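Local coordinates for protein 2-oxoglutarate carboxylase small subunit (Hydrogenobacter thermophilus, PDB 7KCT) that is a biotin carboxylase-type subunit with an ATP-grasp domain, and holds adenosine-5'-diphosphate, bicarbonate and a magnesium ion, at residues K13-N18 with D76-V81; I22-I27 with E377-K382; T37-N42 with A48-M53; A85-Y90 with D315-Q320. One frame throughout, in Å; residues are numbered along the deposited sequence.

Contact 1. Residues K13-N18 with D76-V81; sequences KVLVAN and DLALEV
Leu15 and Lys13, on the central strand of the parallel sheet in the Rossmann-like N-terminal domain, meet Leu77, Ala78 and Val81 of helix 71-81, which lies on one face of that sheet. The strand and helix segments run nearly antiparallel, at 153°, with axes 9.4 Å apart. Leu15 sends a single branch across: its CD1 lies 3.8 Å from Leu77 CD2 and 4.1 Å from Ala78 CB, the two leucines crossing at about a right angle. This is the packing of an alpha/beta sandwich. Val14 and Val16 face helix 20-32 on the other side of the sheet, and helix 71-81 leads on into the neighbouring strand 85-87. At Lys13 the contact turns polar. Its chain leaves with CG opposite the backbone N (chi1 -177°), CD brushes Val81 CG2, and a bend at chi3 helps bring NZ to Val81 O, a 3.0 Å hydrogen bond tilted 15° from the carbonyl plane. The same ammonium group makes a salt bridge to Glu56, on the edge strand 56-59.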
loop_
_atom_site.group_PDB
_atom_site.type_symbol
_atom_site.label_atom_id
_atom_site.label_comp_id
_atom_site.label_asym_id
_atom_site.label_seq_id
_atom_site.Cartn_x
_atom_site.Cartn_y
_atom_site.Cartn_z
ATOM N N LYS A 13 -4.108 -3.325 27.012
ATOM C CA LYS A 13 -5.256 -3.758 26.248
ATOM C C LYS A 13 -6.188 -2.585 25.865
ATOM O O LYS A 13 -6.445 -1.753 26.679
ATOM C CB LYS A 13 -6.033 -4.798 27.036
ATOM C CG LYS A 13 -7.216 -5.388 26.315
ATOM C CD LYS A 13 -7.981 -6.382 27.147
ATOM C CE LYS A 13 -7.140 -7.583 27.473
ATOM N NZ LYS A 13 -7.939 -8.675 28.016
ATOM N N VAL A 14 -6.649 -2.542 24.614
ATOM C CA VAL A 14 -7.534 -1.488 24.120
ATOM C C VAL A 14 -8.778 -2.160 23.552
ATOM O O VAL A 14 -8.670 -3.111 22.755
ATOM C CB VAL A 14 -6.858 -0.625 23.034
ATOM C CG1 VAL A 14 -7.864 0.329 22.346
ATOM C CG2 VAL A 14 -5.698 0.099 23.589
ATOM N N LEU A 15 -9.943 -1.644 23.922
ATOM C CA LEU A 15 -11.219 -1.992 23.304
ATOM C C LEU A 15 -11.560 -0.984 22.190
ATOM O O LEU A 15 -11.465 0.244 22.376
ATOM C CB LEU A 15 -12.285 -2.039 24.385
ATOM C CG LEU A 15 -13.690 -2.512 23.986
ATOM C CD1 LEU A 15 -14.547 -3.074 25.135
ATOM C CD2 LEU A 15 -14.517 -1.436 23.270
ATOM N N VAL A 16 -11.922 -1.515 21.017
ATOM C CA VAL A 16 -12.244 -0.728 19.831
ATOM C C VAL A 16 -13.763 -0.709 19.745
ATOM O O VAL A 16 -14.382 -1.745 19.498
ATOM C CB VAL A 16 -11.618 -1.364 18.585
ATOM C CG1 VAL A 16 -11.944 -0.557 17.394
ATOM C CG2 VAL A 16 -10.082 -1.542 18.779
ATOM N N ALA A 17 -14.394 0.430 20.002
ATOM C CA ALA A 17 -15.862 0.479 20.062
ATOM C C ALA A 17 -16.426 0.880 18.695
ATOM O O ALA A 17 -16.942 1.981 18.492
ATOM C CB ALA A 17 -16.320 1.431 21.158
ATOM N N ASN A 18 -16.202 0.023 17.705
ATOM C CA ASN A 18 -16.576 0.343 16.323
ATOM C C ASN A 18 -16.441 -0.911 15.458
ATOM O O ASN A 18 -16.280 -2.017 15.988
ATOM C CB ASN A 18 -15.745 1.500 15.778
ATOM C CG ASN A 18 -16.540 2.370 14.801
ATOM O OD1 ASN A 18 -17.080 1.897 13.789
ATOM N ND2 ASN A 18 -16.596 3.642 15.095
ATOM N N ASP A 76 -18.748 -0.954 30.717
ATOM C CA ASP A 76 -18.777 -2.103 31.609
ATOM C C ASP A 76 -17.956 -3.260 31.044
ATOM O O ASP A 76 -17.273 -3.962 31.795
ATOM C CB ASP A 76 -20.208 -2.582 31.829
ATOM C CG ASP A 76 -20.962 -1.774 32.889
ATOM O OD1 ASP A 76 -20.349 -0.899 33.548
ATOM O OD2 ASP A 76 -22.182 -2.019 33.052
ATOM N N LEU A 77 -18.076 -3.526 29.743
ATOM C CA LEU A 77 -17.306 -4.639 29.162
ATOM C C LEU A 77 -15.819 -4.375 29.261
ATOM O O LEU A 77 -15.038 -5.278 29.572
ATOM C CB LEU A 77 -17.676 -4.883 27.699
ATOM C CG LEU A 77 -16.892 -5.905 26.879
ATOM C CD1 LEU A 77 -17.190 -7.304 27.400
ATOM C CD2 LEU A 77 -17.296 -5.749 25.406
ATOM N N ALA A 78 -15.408 -3.141 28.979
ATOM C CA ALA A 78 -14.010 -2.783 29.071
ATOM C C ALA A 78 -13.487 -3.046 30.471
ATOM O O ALA A 78 -12.391 -3.591 30.640
ATOM C CB ALA A 78 -13.815 -1.302 28.713
ATOM N N LEU A 79 -14.273 -2.704 31.491
ATOM C CA LEU A 79 -13.864 -3.024 32.856
ATOM C C LEU A 79 -13.757 -4.539 33.093
ATOM O O LEU A 79 -12.799 -5.000 33.725
ATOM C CB LEU A 79 -14.832 -2.389 33.853
ATOM C CG LEU A 79 -14.840 -0.865 33.995
ATOM C CD1 LEU A 79 -16.004 -0.452 34.934
ATOM C CD2 LEU A 79 -13.482 -0.391 34.488
ATOM N N GLU A 80 -14.733 -5.316 32.616
ATOM C CA GLU A 80 -14.759 -6.769 32.856
ATOM C C GLU A 80 -13.560 -7.495 32.247
ATOM O O GLU A 80 -13.110 -8.523 32.779
ATOM C CB GLU A 80 -16.063 -7.381 32.286
ATOM C CG GLU A 80 -17.365 -6.900 32.986
ATOM C CD GLU A 80 -18.640 -6.984 32.109
ATOM O OE1 GLU A 80 -18.599 -7.468 30.952
ATOM O OE2 GLU A 80 -19.706 -6.532 32.591
ATOM N N VAL A 81 -13.080 -7.057 31.080
ATOM C CA VAL A 81 -11.962 -7.748 30.431
ATOM C C VAL A 81 -10.619 -7.102 30.716
ATOM O O VAL A 81 -9.601 -7.550 30.187
ATOM C CB VAL A 81 -12.178 -7.867 28.907
ATOM C CG1 VAL A 81 -13.547 -8.470 28.602
ATOM C CG2 VAL A 81 -12.029 -6.543 28.216
#

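Contact 2. Residues I22-I27 with E377-K382; sequences IACRVI and EHASSK
Cys24 and Ala379 supply the apolar part of this meeting between helix 20-32 and segment 377-382. The sulfur SG of Cys24 sits 3.9 Å from Ala379 CB, and the CA atoms of these two residues are 6.9 Å apart. Met53, on the short helix 49-53, also packs against Cys24.

The second kind of contact is polar: a carboxylate oxygen packs on the arginine's methylenes, while the opposite charges lie near each other without a salt bridge. Glu377 OE1 is 3.4 Å from Arg25 CD and 3.7 Å from Arg25 CB. The two side chains approach at a slant, with guanidinium and carboxylate planes 39° apart, and OE2 stays 4.4 Å from Arg25 NE, well out of the guanidinium plane, so no N-H is directed at it. Each charge has a firmer partner. Arg25, bent at chi2 (79°), carries its NH2 to Glu309 and Asp315 and its NE to His305, whereas Glu377 OE2 pairs with Arg375.

Between Glu377 and Ala379, the side chain of His378 leaves the backbone away from the helix; its ring stacks with Tyr367 of the second subunit, and its NE2 gives a hydrogen bond to Val368 O there. The arrangement belongs to the multidomain biotin carboxylase fold, in which the C-terminal domain comes back against the Rossmann-like N-terminal domain.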
loop_
_atom_site.group_PDB
_atom_site.type_symbol
_atom_site.label_atom_id
_atom_site.label_comp_id
_atom_site.label_asym_id
_atom_site.label_seq_id
_atom_site.Cartn_x
_atom_site.Cartn_y
_atom_site.Cartn_z
ATOM N N ILE A 22 -12.631 1.021 9.959
ATOM C CA ILE A 22 -11.955 1.820 10.983
ATOM C C ILE A 22 -11.594 0.931 12.171
ATOM O O ILE A 22 -10.568 1.139 12.824
ATOM C CB ILE A 22 -12.833 3.037 11.360
ATOM C CG1 ILE A 22 -12.087 3.986 12.285
ATOM C CG2 ILE A 22 -14.142 2.636 12.075
ATOM C CD1 ILE A 22 -10.803 4.580 11.718
ATOM N N ALA A 23 -12.418 -0.070 12.482
ATOM C CA ALA A 23 -12.026 -0.947 13.572
ATOM C C ALA A 23 -10.768 -1.715 13.171
ATOM O O ALA A 23 -9.830 -1.829 13.975
ATOM C CB ALA A 23 -13.177 -1.873 13.975
ATOM N N CYS A 24 -10.666 -2.122 11.893
ATOM C CA CYS A 24 -9.454 -2.796 11.434
ATOM C C CYS A 24 -8.244 -1.879 11.481
ATOM O O CYS A 24 -7.156 -2.304 11.896
ATOM C CB CYS A 24 -9.651 -3.361 10.024
ATOM S SG CYS A 24 -10.891 -4.714 9.976
ATOM N N ARG A 25 -8.415 -0.631 11.066
ATOM C CA ARG A 25 -7.351 0.372 11.111
ATOM C C ARG A 25 -6.822 0.578 12.518
ATOM O O ARG A 25 -5.603 0.676 12.738
ATOM C CB ARG A 25 -7.907 1.682 10.530
ATOM C CG ARG A 25 -7.034 2.893 10.792
ATOM C CD ARG A 25 -5.868 2.909 9.830
ATOM N NE ARG A 25 -4.950 4.033 9.997
ATOM C CZ ARG A 25 -3.844 4.000 10.718
ATOM N NH1 ARG A 25 -3.516 2.900 11.400
ATOM N NH2 ARG A 25 -3.055 5.075 10.730
ATOM N N VAL A 26 -7.715 0.679 13.490
ATOM C CA VAL A 26 -7.271 0.830 14.868
ATOM C C VAL A 26 -6.614 -0.451 15.380
ATOM O O VAL A 26 -5.591 -0.402 16.072
ATOM C CB VAL A 26 -8.466 1.257 15.744
ATOM C CG1 VAL A 26 -8.098 1.231 17.217
ATOM C CG2 VAL A 26 -8.970 2.680 15.310
ATOM N N ILE A 27 -7.221 -1.613 15.106
ATOM C CA ILE A 27 -6.637 -2.881 15.534
ATOM C C ILE A 27 -5.222 -3.028 15.020
ATOM O O ILE A 27 -4.335 -3.492 15.742
ATOM C CB ILE A 27 -7.497 -4.091 15.124
ATOM C CG1 ILE A 27 -8.751 -4.099 15.953
ATOM C CG2 ILE A 27 -6.685 -5.404 15.329
ATOM C CD1 ILE A 27 -9.846 -4.951 15.448
ATOM N N GLU A 377 -7.643 0.411 2.523
ATOM C CA GLU A 377 -8.266 0.248 3.837
ATOM C C GLU A 377 -9.597 -0.477 3.627
ATOM O O GLU A 377 -10.517 0.059 3.000
ATOM C CB GLU A 377 -8.470 1.592 4.534
ATOM C CG GLU A 377 -7.176 2.371 4.757
ATOM C CD GLU A 377 -6.368 1.938 6.010
ATOM O OE1 GLU A 377 -6.912 1.295 6.979
ATOM O OE2 GLU A 377 -5.158 2.264 6.013
ATOM N N HIS A 378 -9.710 -1.697 4.146
ATOM C CA HIS A 378 -10.899 -2.465 3.809
ATOM C C HIS A 378 -11.115 -3.578 4.833
ATOM O O HIS A 378 -10.197 -3.990 5.560
ATOM C CB HIS A 378 -10.790 -3.025 2.367
ATOM C CG HIS A 378 -9.934 -4.235 2.252
ATOM N ND1 HIS A 378 -10.357 -5.391 1.621
ATOM C CD2 HIS A 378 -8.698 -4.502 2.740
ATOM C CE1 HIS A 378 -9.419 -6.318 1.739
ATOM N NE2 HIS A 378 -8.396 -5.798 2.399
ATOM N N ALA A 379 -12.350 -4.058 4.893
ATOM C CA ALA A 379 -12.649 -5.144 5.808
ATOM C C ALA A 379 -13.444 -6.243 5.125
ATOM O O ALA A 379 -14.211 -6.949 5.786
ATOM C CB ALA A 379 -13.394 -4.638 7.047
ATOM N N SER A 380 -13.250 -6.412 3.828
ATOM C CA SER A 380 -14.097 -7.247 2.992
ATOM C C SER A 380 -13.331 -8.394 2.354
ATOM O O SER A 380 -12.114 -8.345 2.191
ATOM C CB SER A 380 -14.750 -6.431 1.868
ATOM O OG SER A 380 -15.767 -5.623 2.417
ATOM N N SER A 381 -14.103 -9.430 2.033
ATOM C CA SER A 381 -13.719 -10.678 1.406
ATOM C C SER A 381 -14.938 -11.189 0.646
ATOM O O SER A 381 -16.073 -10.779 0.910
ATOM C CB SER A 381 -13.302 -11.757 2.421
ATOM O OG SER A 381 -12.022 -11.524 2.960
ATOM N N LYS A 382 -14.720 -12.161 -0.229
ATOM C CA LYS A 382 -15.874 -12.842 -0.802
ATOM C C LYS A 382 -16.824 -13.255 0.322
ATOM O O LYS A 382 -16.395 -13.787 1.358
ATOM C CB LYS A 382 -15.441 -14.061 -1.603
ATOM C CG LYS A 382 -16.625 -14.982 -1.906
ATOM C CD LYS A 382 -16.535 -15.647 -3.228
ATOM C CE LYS A 382 -17.661 -16.674 -3.404
ATOM N NZ LYS A 382 -17.512 -17.438 -4.687
#

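Contact 3. Residues T37-N42 with A48-M53; sequences TVAIYN and ARHVKM
Ala39 and Val51 mark where strand 37-41 and helix 49-53 come together: their CA atoms are 5.8 Å apart. The axes approach to 7.8 Å and run close to antiparallel, at 151°. Ala39, with its small side chain, lets the helix lie close, its CB being 3.9 Å from both the carbonyl O and the ring CD2 of His50. The His50 ring then extends past Ala39 to the backbone of the strand. Its NE2 donates to Ile40 O at 2.9 Å, with a fairly straight N-H...O angle of 158°; the oxygen lies in the ring plane, although the donor is tilted from the carbonyl plane. Here the chain is building a beta-alpha-beta unit, in which strand 36-41 is followed by helix 49-53 and then strand 56-59, its neighbour in the parallel sheet. Val51 works on two rings at once. Its CG2 is 3.5 Å from Tyr41 CD1 and also covers a face of the His50 ring toward the rim, while CG1 lies over one face of the Tyr41 ring, toward its rim. Tyr41 reaches it with CG set between the backbone nitrogen and the carbonyl carbon (chi1 64°), and the two side chains cross at roughly a right angle. From the helix, Arg49 and Lys52 each form a salt bridge with Glu419 of the second subunit.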
loop_
_atom_site.group_PDB
_atom_site.type_symbol
_atom_site.label_atom_id
_atom_site.label_comp_id
_atom_site.label_asym_id
_atom_site.label_seq_id
_atom_site.Cartn_x
_atom_site.Cartn_y
_atom_site.Cartn_z
ATOM N N THR A 37 -6.119 -6.485 21.786
ATOM C CA THR A 37 -7.290 -5.783 21.268
ATOM C C THR A 37 -8.563 -6.560 21.597
ATOM O O THR A 37 -8.573 -7.804 21.648
ATOM C CB THR A 37 -7.233 -5.593 19.743
ATOM O OG1 THR A 37 -7.120 -6.887 19.140
ATOM C CG2 THR A 37 -6.061 -4.714 19.310
ATOM N N VAL A 38 -9.643 -5.806 21.783
ATOM C CA VAL A 38 -10.970 -6.306 22.100
ATOM C C VAL A 38 -11.914 -5.753 21.061
ATOM O O VAL A 38 -11.965 -4.529 20.869
ATOM C CB VAL A 38 -11.464 -5.855 23.490
ATOM C CG1 VAL A 38 -12.815 -6.460 23.801
ATOM C CG2 VAL A 38 -10.475 -6.216 24.610
ATOM N N ALA A 39 -12.666 -6.630 20.404
ATOM C CA ALA A 39 -13.690 -6.186 19.463
ATOM C C ALA A 39 -15.094 -6.418 20.014
ATOM O O ALA A 39 -15.320 -7.257 20.896
ATOM C CB ALA A 39 -13.504 -6.902 18.115
ATOM N N ILE A 40 -16.054 -5.650 19.487
ATOM C CA ILE A 40 -17.467 -5.874 19.805
ATOM C C ILE A 40 -18.207 -6.046 18.492
ATOM O O ILE A 40 -17.786 -5.518 17.459
ATOM C CB ILE A 40 -18.098 -4.726 20.639
ATOM C CG1 ILE A 40 -17.959 -3.367 19.938
ATOM C CG2 ILE A 40 -17.491 -4.671 22.036
ATOM C CD1 ILE A 40 -18.700 -2.200 20.621
ATOM N N TYR A 41 -19.317 -6.791 18.521
ATOM C CA TYR A 41 -20.035 -6.997 17.283
ATOM C C TYR A 41 -21.463 -7.421 17.549
ATOM O O TYR A 41 -21.804 -7.894 18.635
ATOM C CB TYR A 41 -19.354 -8.045 16.367
ATOM C CG TYR A 41 -19.291 -9.437 16.930
ATOM C CD1 TYR A 41 -18.369 -9.769 17.908
ATOM C CD2 TYR A 41 -20.132 -10.445 16.453
ATOM C CE1 TYR A 41 -18.315 -11.035 18.442
ATOM C CE2 TYR A 41 -20.074 -11.729 16.974
ATOM C CZ TYR A 41 -19.183 -11.997 17.977
ATOM O OH TYR A 41 -19.084 -13.240 18.480
ATOM N N ASN A 42 -22.281 -7.245 16.523
ATOM C CA ASN A 42 -23.654 -7.748 16.550
ATOM C C ASN A 42 -23.713 -9.127 15.922
ATOM O O ASN A 42 -22.951 -9.453 15.003
ATOM C CB ASN A 42 -24.578 -6.780 15.803
ATOM C CG ASN A 42 -26.055 -7.114 15.978
ATOM O OD1 ASN A 42 -26.595 -7.943 15.242
ATOM N ND2 ASN A 42 -26.682 -6.519 16.985
ATOM N N ALA A 48 -17.449 -10.886 10.750
ATOM C CA ALA A 48 -16.778 -9.627 10.425
ATOM C C ALA A 48 -15.264 -9.762 10.547
ATOM O O ALA A 48 -14.748 -10.460 11.427
ATOM C CB ALA A 48 -17.240 -8.503 11.347
ATOM N N ARG A 49 -14.562 -9.063 9.660
ATOM C CA ARG A 49 -13.101 -9.070 9.673
ATOM C C ARG A 49 -12.517 -8.475 10.957
ATOM O O ARG A 49 -11.505 -8.977 11.468
ATOM C CB ARG A 49 -12.602 -8.322 8.444
ATOM C CG ARG A 49 -11.122 -8.249 8.366
ATOM C CD ARG A 49 -10.467 -9.618 8.360
ATOM N NE ARG A 49 -11.159 -10.582 7.496
ATOM C CZ ARG A 49 -10.864 -11.887 7.403
ATOM N NH1 ARG A 49 -9.905 -12.452 8.147
ATOM N NH2 ARG A 49 -11.590 -12.655 6.602
ATOM N N HIS A 50 -13.133 -7.405 11.512
ATOM C CA HIS A 50 -12.578 -6.842 12.739
ATOM C C HIS A 50 -12.665 -7.821 13.897
ATOM O O HIS A 50 -11.795 -7.810 14.761
ATOM C CB HIS A 50 -13.257 -5.511 13.097
ATOM C CG HIS A 50 -14.665 -5.605 13.641
ATOM N ND1 HIS A 50 -15.778 -5.754 12.840
ATOM C CD2 HIS A 50 -15.136 -5.443 14.894
ATOM C CE1 HIS A 50 -16.867 -5.726 13.586
ATOM N NE2 HIS A 50 -16.501 -5.492 14.832
ATOM N N VAL A 51 -13.691 -8.689 13.905
ATOM C CA VAL A 51 -13.812 -9.762 14.897
ATOM C C VAL A 51 -12.708 -10.808 14.731
ATOM O O VAL A 51 -12.166 -11.291 15.722
ATOM C CB VAL A 51 -15.218 -10.396 14.831
ATOM C CG1 VAL A 51 -15.338 -11.699 15.737
ATOM C CG2 VAL A 51 -16.276 -9.332 15.172
ATOM N N LYS A 52 -12.348 -11.171 13.491
ATOM C CA LYS A 52 -11.255 -12.128 13.296
ATOM C C LYS A 52 -9.895 -11.541 13.682
ATOM O O LYS A 52 -9.039 -12.248 14.240
ATOM C CB LYS A 52 -11.233 -12.599 11.842
ATOM C CG LYS A 52 -12.322 -13.611 11.507
ATOM C CD LYS A 52 -12.609 -13.673 9.989
ATOM C CE LYS A 52 -13.387 -14.952 9.612
ATOM N NZ LYS A 52 -12.414 -16.145 9.487
ATOM N N MET A 53 -9.680 -10.252 13.419
ATOM C CA MET A 53 -8.373 -9.640 13.662
ATOM C C MET A 53 -8.129 -9.392 15.146
ATOM O O MET A 53 -6.987 -9.468 15.592
ATOM C CB MET A 53 -8.249 -8.285 12.935
ATOM C CG MET A 53 -7.921 -8.294 11.481
ATOM S SD MET A 53 -7.758 -6.604 10.719
ATOM C CE MET A 53 -6.553 -5.820 11.703
#

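Contact 4. Residues A85-Y90 with D315-Q320; sequences AIHPGY and DIVKWQ. With ADP (adenosine-5'-diphosphate), chain D.
His87 and Gln320 face each other with CA atoms 8.9 Å apart, the first closing strand 85-87 of the Rossmann-like parallel sheet, the second on helix 316-324 of the ATP-grasp domain. Both nitrogens of the His87 imidazole are used in or near its ring plane. ND1 accepts from Gly89 N at 3.0 Å, and NE2 donates to Gln320 OE1, also at 3.0 Å and with an N-H...O angle of 153°. Together the two bonds fix the rotation of the ring. Ring and amide stand almost perpendicular, 86° apart, and NE2 meets OE1 from above the amide plane, 60° out of it, not on a lone pair. Beside this bond Val317 CG1 packs near the ring, 4.3 Å from His87 NE2. The other end of the same amide is tied back through water: a water molecule donates to Gly89 O at 2.8 Å and accepts from Gln320 NE2 at 3.2 Å. Asp315 caps the helix, its OD1 taking the Lys318 backbone N-H. Past the turn the segment runs into the nucleotide pocket, where Tyr90 CD1 lies 3.8 Å from C5' of adenosine-5'-diphosphate.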
loop_
_atom_site.group_PDB
_atom_site.type_symbol
_atom_site.label_atom_id
_atom_site.label_comp_id
_atom_site.label_asym_id
_atom_site.label_seq_id
_atom_site.Cartn_x
_atom_site.Cartn_y
_atom_site.Cartn_z
ATOM N N ALA A 85 -8.267 1.255 27.944
ATOM C CA ALA A 85 -8.571 2.367 27.068
ATOM C C ALA A 85 -9.519 1.890 25.986
ATOM O O ALA A 85 -9.565 0.699 25.655
ATOM C CB ALA A 85 -7.296 2.964 26.431
ATOM N N ILE A 86 -10.287 2.841 25.457
ATOM C CA ILE A 86 -11.292 2.603 24.429
ATOM C C ILE A 86 -11.033 3.554 23.278
ATOM O O ILE A 86 -10.901 4.771 23.485
ATOM C CB ILE A 86 -12.731 2.800 24.940
ATOM C CG1 ILE A 86 -13.123 1.761 25.973
ATOM C CG2 ILE A 86 -13.816 2.685 23.823
ATOM C CD1 ILE A 86 -14.506 1.895 26.540
ATOM N N HIS A 87 -10.963 3.009 22.066
ATOM C CA HIS A 87 -10.898 3.860 20.899
ATOM C C HIS A 87 -12.264 3.879 20.217
ATOM O O HIS A 87 -12.749 2.799 19.843
ATOM C CB HIS A 87 -9.807 3.384 19.924
ATOM C CG HIS A 87 -9.460 4.420 18.901
ATOM N ND1 HIS A 87 -10.427 5.030 18.144
ATOM C CD2 HIS A 87 -8.280 4.939 18.490
ATOM C CE1 HIS A 87 -9.867 5.900 17.329
ATOM N NE2 HIS A 87 -8.566 5.863 17.518
ATOM N N PRO A 88 -12.951 5.021 20.069
ATOM C CA PRO A 88 -14.309 5.012 19.499
ATOM C C PRO A 88 -14.387 5.040 17.976
ATOM O O PRO A 88 -15.496 4.994 17.424
ATOM C CB PRO A 88 -14.906 6.296 20.068
ATOM C CG PRO A 88 -13.780 7.266 20.011
ATOM C CD PRO A 88 -12.539 6.399 20.407
ATOM N N GLY A 89 -13.269 5.151 17.278
ATOM C CA GLY A 89 -13.316 5.289 15.819
ATOM C C GLY A 89 -13.944 6.606 15.390
ATOM O O GLY A 89 -13.669 7.672 15.972
ATOM N N TYR A 90 -14.838 6.533 14.375
ATOM C CA TYR A 90 -15.623 7.682 13.920
ATOM C C TYR A 90 -17.090 7.284 13.860
ATOM O O TYR A 90 -17.424 6.108 13.788
ATOM C CB TYR A 90 -15.110 8.216 12.542
ATOM C CG TYR A 90 -15.001 7.221 11.402
ATOM C CD1 TYR A 90 -16.147 6.628 10.867
ATOM C CD2 TYR A 90 -13.773 6.901 10.843
ATOM C CE1 TYR A 90 -16.064 5.742 9.809
ATOM C CE2 TYR A 90 -13.678 6.003 9.786
ATOM C CZ TYR A 90 -14.830 5.407 9.308
ATOM O OH TYR A 90 -14.803 4.537 8.252
ATOM N N ASP A 315 1.662 8.920 11.281
ATOM C CA ASP A 315 0.615 7.917 11.550
ATOM C C ASP A 315 -0.340 8.460 12.613
ATOM O O ASP A 315 -0.047 8.424 13.812
ATOM C CB ASP A 315 1.268 6.618 11.993
ATOM C CG ASP A 315 0.283 5.513 12.189
ATOM O OD1 ASP A 315 -0.905 5.804 12.518
ATOM O OD2 ASP A 315 0.722 4.348 12.068
ATOM N N ILE A 316 -1.472 9.021 12.179
ATOM C CA ILE A 316 -2.347 9.756 13.094
ATOM C C ILE A 316 -3.009 8.844 14.137
ATOM O O ILE A 316 -3.155 9.218 15.312
ATOM C CB ILE A 316 -3.395 10.530 12.285
ATOM C CG1 ILE A 316 -2.751 11.599 11.409
ATOM C CG2 ILE A 316 -4.422 11.079 13.246
ATOM C CD1 ILE A 316 -3.735 12.055 10.263
ATOM N N VAL A 317 -3.482 7.670 13.729
ATOM C CA VAL A 317 -4.146 6.779 14.683
ATOM C C VAL A 317 -3.157 6.269 15.738
ATOM O O VAL A 317 -3.488 6.187 16.924
ATOM C CB VAL A 317 -4.825 5.617 13.936
ATOM C CG1 VAL A 317 -5.450 4.627 14.892
ATOM C CG2 VAL A 317 -5.913 6.147 13.029
ATOM N N LYS A 318 -1.969 5.824 15.316
ATOM C CA LYS A 318 -0.982 5.403 16.299
ATOM C C LYS A 318 -0.689 6.542 17.277
ATOM O O LYS A 318 -0.562 6.310 18.487
ATOM C CB LYS A 318 0.288 4.918 15.596
ATOM C CG LYS A 318 1.210 4.135 16.512
ATOM C CD LYS A 318 2.447 3.576 15.819
ATOM C CE LYS A 318 2.136 2.423 14.907
ATOM N NZ LYS A 318 3.402 1.728 14.476
ATOM N N TRP A 319 -0.587 7.789 16.770
ATOM C CA TRP A 319 -0.345 8.931 17.655
ATOM C C TRP A 319 -1.525 9.170 18.586
ATOM O O TRP A 319 -1.322 9.496 19.765
ATOM C CB TRP A 319 -0.003 10.216 16.840
ATOM C CG TRP A 319 1.464 10.238 16.601
ATOM C CD1 TRP A 319 2.114 10.054 15.410
ATOM C CD2 TRP A 319 2.494 10.376 17.601
ATOM N NE1 TRP A 319 3.466 10.037 15.617
ATOM C CE2 TRP A 319 3.729 10.274 16.941
ATOM C CE3 TRP A 319 2.483 10.618 18.985
ATOM C CZ2 TRP A 319 4.956 10.377 17.620
ATOM C CZ3 TRP A 319 3.692 10.733 19.651
ATOM C CH2 TRP A 319 4.912 10.608 18.970
ATOM N N GLN A 320 -2.764 9.020 18.106
ATOM C CA GLN A 320 -3.887 9.089 19.028
ATOM C C GLN A 320 -3.620 8.206 20.243
ATOM O O GLN A 320 -3.823 8.610 21.386
ATOM C CB GLN A 320 -5.187 8.664 18.339
ATOM C CG GLN A 320 -5.964 9.739 17.564
ATOM C CD GLN A 320 -7.230 9.168 16.976
ATOM O OE1 GLN A 320 -7.193 8.200 16.190
ATOM N NE2 GLN A 320 -8.359 9.679 17.425
HETATM P PB ADP D . -15.983 12.182 7.958
HETATM O O1B ADP D . -15.147 11.298 8.866
HETATM O O2B ADP D . -15.347 13.077 6.919
HETATM O O3B ADP D . -17.219 12.750 8.580
HETATM P PA ADP D . -18.399 10.855 6.977
HETATM O O1A ADP D . -19.053 9.723 6.259
HETATM O O2A ADP D . -19.108 12.156 7.309
HETATM O O3A ADP D . -16.849 11.089 6.738
HETATM O "O5'" ADP D . -18.512 10.088 8.791
HETATM C "C5'" ADP D . -18.588 8.601 8.754
HETATM C "C4'" ADP D . -19.603 8.034 9.638
HETATM O "O4'" ADP D . -19.932 8.812 10.768
HETATM C "C3'" ADP D . -20.897 7.941 8.643
HETATM O "O3'" ADP D . -21.551 6.821 8.916
HETATM C "C2'" ADP D . -21.596 9.267 9.140
HETATM O "O2'" ADP D . -22.942 9.189 9.079
HETATM C "C1'" ADP D . -21.247 9.103 10.650
HETATM N N9 ADP D . -21.233 10.402 11.440
HETATM C C8 ADP D . -20.559 11.615 11.156
HETATM N N7 ADP D . -20.791 12.585 12.079
HETATM C C5 ADP D . -21.603 11.973 13.009
HETATM C C6 ADP D . -22.179 12.468 14.194
HETATM N N6 ADP D . -21.947 13.767 14.600
HETATM N N1 ADP D . -22.975 11.658 14.966
HETATM C C2 ADP D . -23.170 10.380 14.464
HETATM N N3 ADP D . -22.691 9.770 13.351
HETATM C C4 ADP D . -21.889 10.617 12.638
HETATM O O HOH W 1 -11.402 9.147 16.778
#

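How the contacts relate
From the N terminus, strand 13-16 opens contact 1 and helix 20-32 then opens contact 2. Contact 3 follows and closes across only a short loop, so it lies within the spans of both. Contact 1 closes next, at 76-81, while contact 2 is still open, and the two therefore cross. Contact 4 starts at 85-90, after contacts 1 and 3 are complete, and closes at 315-320; contact 2 encloses it and ends last, at 377-382. Contacts 1 and 3 pack helices on neighbouring strands of the N-terminal parallel sheet, whereas 4 and 2 fasten that domain to the ATP-grasp and C-terminal domains. Val26 of contact 2 packs on the His87 ring of contact 4.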